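Local coordinates for caspase-1 subunit p19/18 (Spodoptera frugiperda, PDB 1M72), which probably cleaves target proteins as a cysteine endopeptidase of the apoptotic caspase cascade, working as an assembly of large and small subunits, at residues 30-35 with 97-102. Sequence-based numbering, arbitrary orientation.
Sequences KHRGMA and DADCLL. With EDO (1,2-ethanediol), chain H.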
loop_
_atom_site.group_PDB
_atom_site.type_symbol
_atom_site.label_atom_id
_atom_site.label_comp_id
_atom_site.label_asym_id
_atom_site.label_seq_id
_atom_site.Cartn_x
_atom_site.Cartn_y
_atom_site.Cartn_z
ATOM N N LYS C 30 -4.268 27.610 -5.448
ATOM C CA LYS C 30 -5.247 28.205 -6.350
ATOM C C LYS C 30 -6.052 27.097 -7.032
ATOM O O LYS C 30 -7.276 27.159 -7.108
ATOM C CB LYS C 30 -4.517 29.063 -7.397
ATOM C CG LYS C 30 -5.422 29.695 -8.436
ATOM C CD LYS C 30 -4.653 30.479 -9.533
ATOM C CE LYS C 30 -5.650 31.389 -10.263
ATOM N NZ LYS C 30 -5.064 32.058 -11.454
ATOM N N HIS C 31 -5.379 26.078 -7.551
ATOM C CA HIS C 31 -6.121 24.968 -8.201
ATOM C C HIS C 31 -5.952 23.656 -7.493
ATOM O O HIS C 31 -4.924 23.413 -6.846
ATOM C CB HIS C 31 -5.643 24.758 -9.638
ATOM C CG HIS C 31 -5.624 26.017 -10.446
ATOM N ND1 HIS C 31 -6.775 26.648 -10.867
ATOM C CD2 HIS C 31 -4.593 26.784 -10.872
ATOM C CE1 HIS C 31 -6.454 27.746 -11.523
ATOM N NE2 HIS C 31 -5.137 27.854 -11.538
ATOM N N ARG C 32 -6.960 22.800 -7.628
ATOM C CA ARG C 32 -6.894 21.430 -7.076
ATOM C C ARG C 32 -5.757 20.703 -7.833
ATOM O O ARG C 32 -4.869 20.076 -7.245
ATOM C CB ARG C 32 -8.182 20.686 -7.374
ATOM C CG ARG C 32 -8.176 19.260 -6.909
ATOM C CD ARG C 32 -8.991 19.098 -5.631
ATOM N NE ARG C 32 -8.318 19.594 -4.441
ATOM C CZ ARG C 32 -8.951 19.972 -3.324
ATOM N NH1 ARG C 32 -10.293 19.929 -3.225
ATOM N NH2 ARG C 32 -8.226 20.373 -2.292
ATOM N N GLY C 33 -5.785 20.809 -9.152
ATOM C CA GLY C 33 -4.771 20.140 -9.937
ATOM C C GLY C 33 -5.406 19.346 -11.075
ATOM O O GLY C 33 -6.628 19.282 -11.244
ATOM N N MET C 34 -4.545 18.759 -11.886
ATOM C CA MET C 34 -4.956 17.945 -13.022
ATOM C C MET C 34 -5.331 16.517 -12.610
ATOM O O MET C 34 -4.716 15.923 -11.707
ATOM C CB MET C 34 -3.803 17.859 -14.015
ATOM C CG MET C 34 -3.454 19.196 -14.650
ATOM S SD MET C 34 -2.037 19.126 -15.751
ATOM C CE MET C 34 -2.577 17.829 -16.971
ATOM N N ALA C 35 -6.351 15.992 -13.286
ATOM C CA ALA C 35 -6.821 14.618 -13.124
ATOM C C ALA C 35 -6.831 14.045 -14.558
ATOM O O ALA C 35 -7.636 14.451 -15.405
ATOM C CB ALA C 35 -8.226 14.588 -12.535
ATOM N N ASP C 97 0.847 25.994 -8.766
ATOM C CA ASP C 97 -0.426 26.406 -8.182
ATOM C C ASP C 97 -1.483 25.324 -8.009
ATOM O O ASP C 97 -2.648 25.640 -7.764
ATOM C CB ASP C 97 -1.002 27.625 -8.936
ATOM C CG ASP C 97 -0.088 28.869 -8.816
ATOM O OD1 ASP C 97 0.442 29.121 -7.724
ATOM O OD2 ASP C 97 0.114 29.589 -9.817
ATOM N N ALA C 98 -1.056 24.061 -8.084
ATOM C CA ALA C 98 -1.970 22.925 -7.889
ATOM C C ALA C 98 -1.723 22.211 -6.531
ATOM O O ALA C 98 -0.602 22.145 -6.049
ATOM C CB ALA C 98 -1.810 21.915 -9.034
ATOM N N ASP C 99 -2.784 21.710 -5.913
ATOM C CA ASP C 99 -2.644 20.983 -4.654
ATOM C C ASP C 99 -2.013 19.596 -4.880
ATOM O O ASP C 99 -1.278 19.089 -4.015
ATOM C CB ASP C 99 -4.013 20.674 -3.992
ATOM C CG ASP C 99 -4.816 21.918 -3.600
ATOM O OD1 ASP C 99 -4.222 22.927 -3.137
ATOM O OD2 ASP C 99 -6.063 21.849 -3.740
ATOM N N CYS C 100 -2.304 18.996 -6.044
ATOM C CA CYS C 100 -1.917 17.608 -6.306
ATOM C C CYS C 100 -2.082 17.183 -7.785
ATOM O O CYS C 100 -2.377 18.001 -8.670
ATOM C CB CYS C 100 -2.830 16.698 -5.446
ATOM S SG CYS C 100 -4.619 16.737 -5.975
ATOM N N LEU C 101 -1.864 15.896 -8.030
ATOM C CA LEU C 101 -2.031 15.311 -9.368
ATOM C C LEU C 101 -2.705 13.963 -9.166
ATOM O O LEU C 101 -2.414 13.250 -8.201
ATOM C CB LEU C 101 -0.698 15.082 -10.074
ATOM C CG LEU C 101 -0.746 14.245 -11.367
ATOM C CD1 LEU C 101 -1.228 15.117 -12.497
ATOM C CD2 LEU C 101 0.650 13.632 -11.685
ATOM N N LEU C 102 -3.637 13.662 -10.050
ATOM C CA LEU C 102 -4.360 12.418 -10.034
ATOM C C LEU C 102 -4.285 11.828 -11.435
ATOM O O LEU C 102 -4.599 12.507 -12.419
ATOM C CB LEU C 102 -5.828 12.662 -9.682
ATOM C CG LEU C 102 -6.633 11.365 -9.446
ATOM C CD1 LEU C 102 -7.832 11.659 -8.506
ATOM C CD2 LEU C 102 -7.112 10.730 -10.811
HETATM C C1 EDO H . 1.119 20.415 0.093
HETATM O O1 EDO H . 1.806 19.557 0.980
HETATM C C2 EDO H . -0.050 19.698 -0.521
HETATM O O2 EDO H . -0.293 20.285 -1.782
HETATM O O HOH W 1 -1.677 28.533 -5.303
HETATM O O HOH W 2 -1.756 19.013 -11.029
#
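Two neighbouring parallel strands, 31-39 and 98-106, pair here at their N-terminal ends as interior strands of the six-stranded sheet of the caspase domain. The pairing is well formed at H31/A98 and A35/L102 and disturbed between them. At the start, H31 N gives D97 O a nearly straight hydrogen bond of 2.8 Å, and D99 N returns a bent one to H31 O. At the far end L102 N reaches M34 O at 3.0 Å. Between these points both backbones kink: R32 and D99 leave the extended conformation, and G33 takes a positive phi of 131°, where a side chain would be jammed against the preceding carbonyl and C100 O. R32 O accepts C100 N along its C=O axis, plus a weak bond from D99 N. Where the strands spread, a water spans the gap, accepting from M34 N and donating to C100 O at 2.6 Å. The R32 side chain leaves the backbone with CG anti to N, then bends at chi2 (103°) and chi3, bringing its guanidinium obliquely to the D99 carboxylate. NH2 of R32 lies 3.0 Å from OD2 of D99 in a salt bridge whose two N-H...O bonds, from NE and NH2, are both weak. This buried pair is held further by F265 O and L68 O on R32, and by K268 and H29 N on D99. Beyond the kink, L101 CD1 meets M34 CB at 4.1 Å against T90 of helix 80-92, while A35 and L102 pack against L65 of helix 54-67 on the other face. Such helix-flanked, mostly parallel sheets typify the caspase fold.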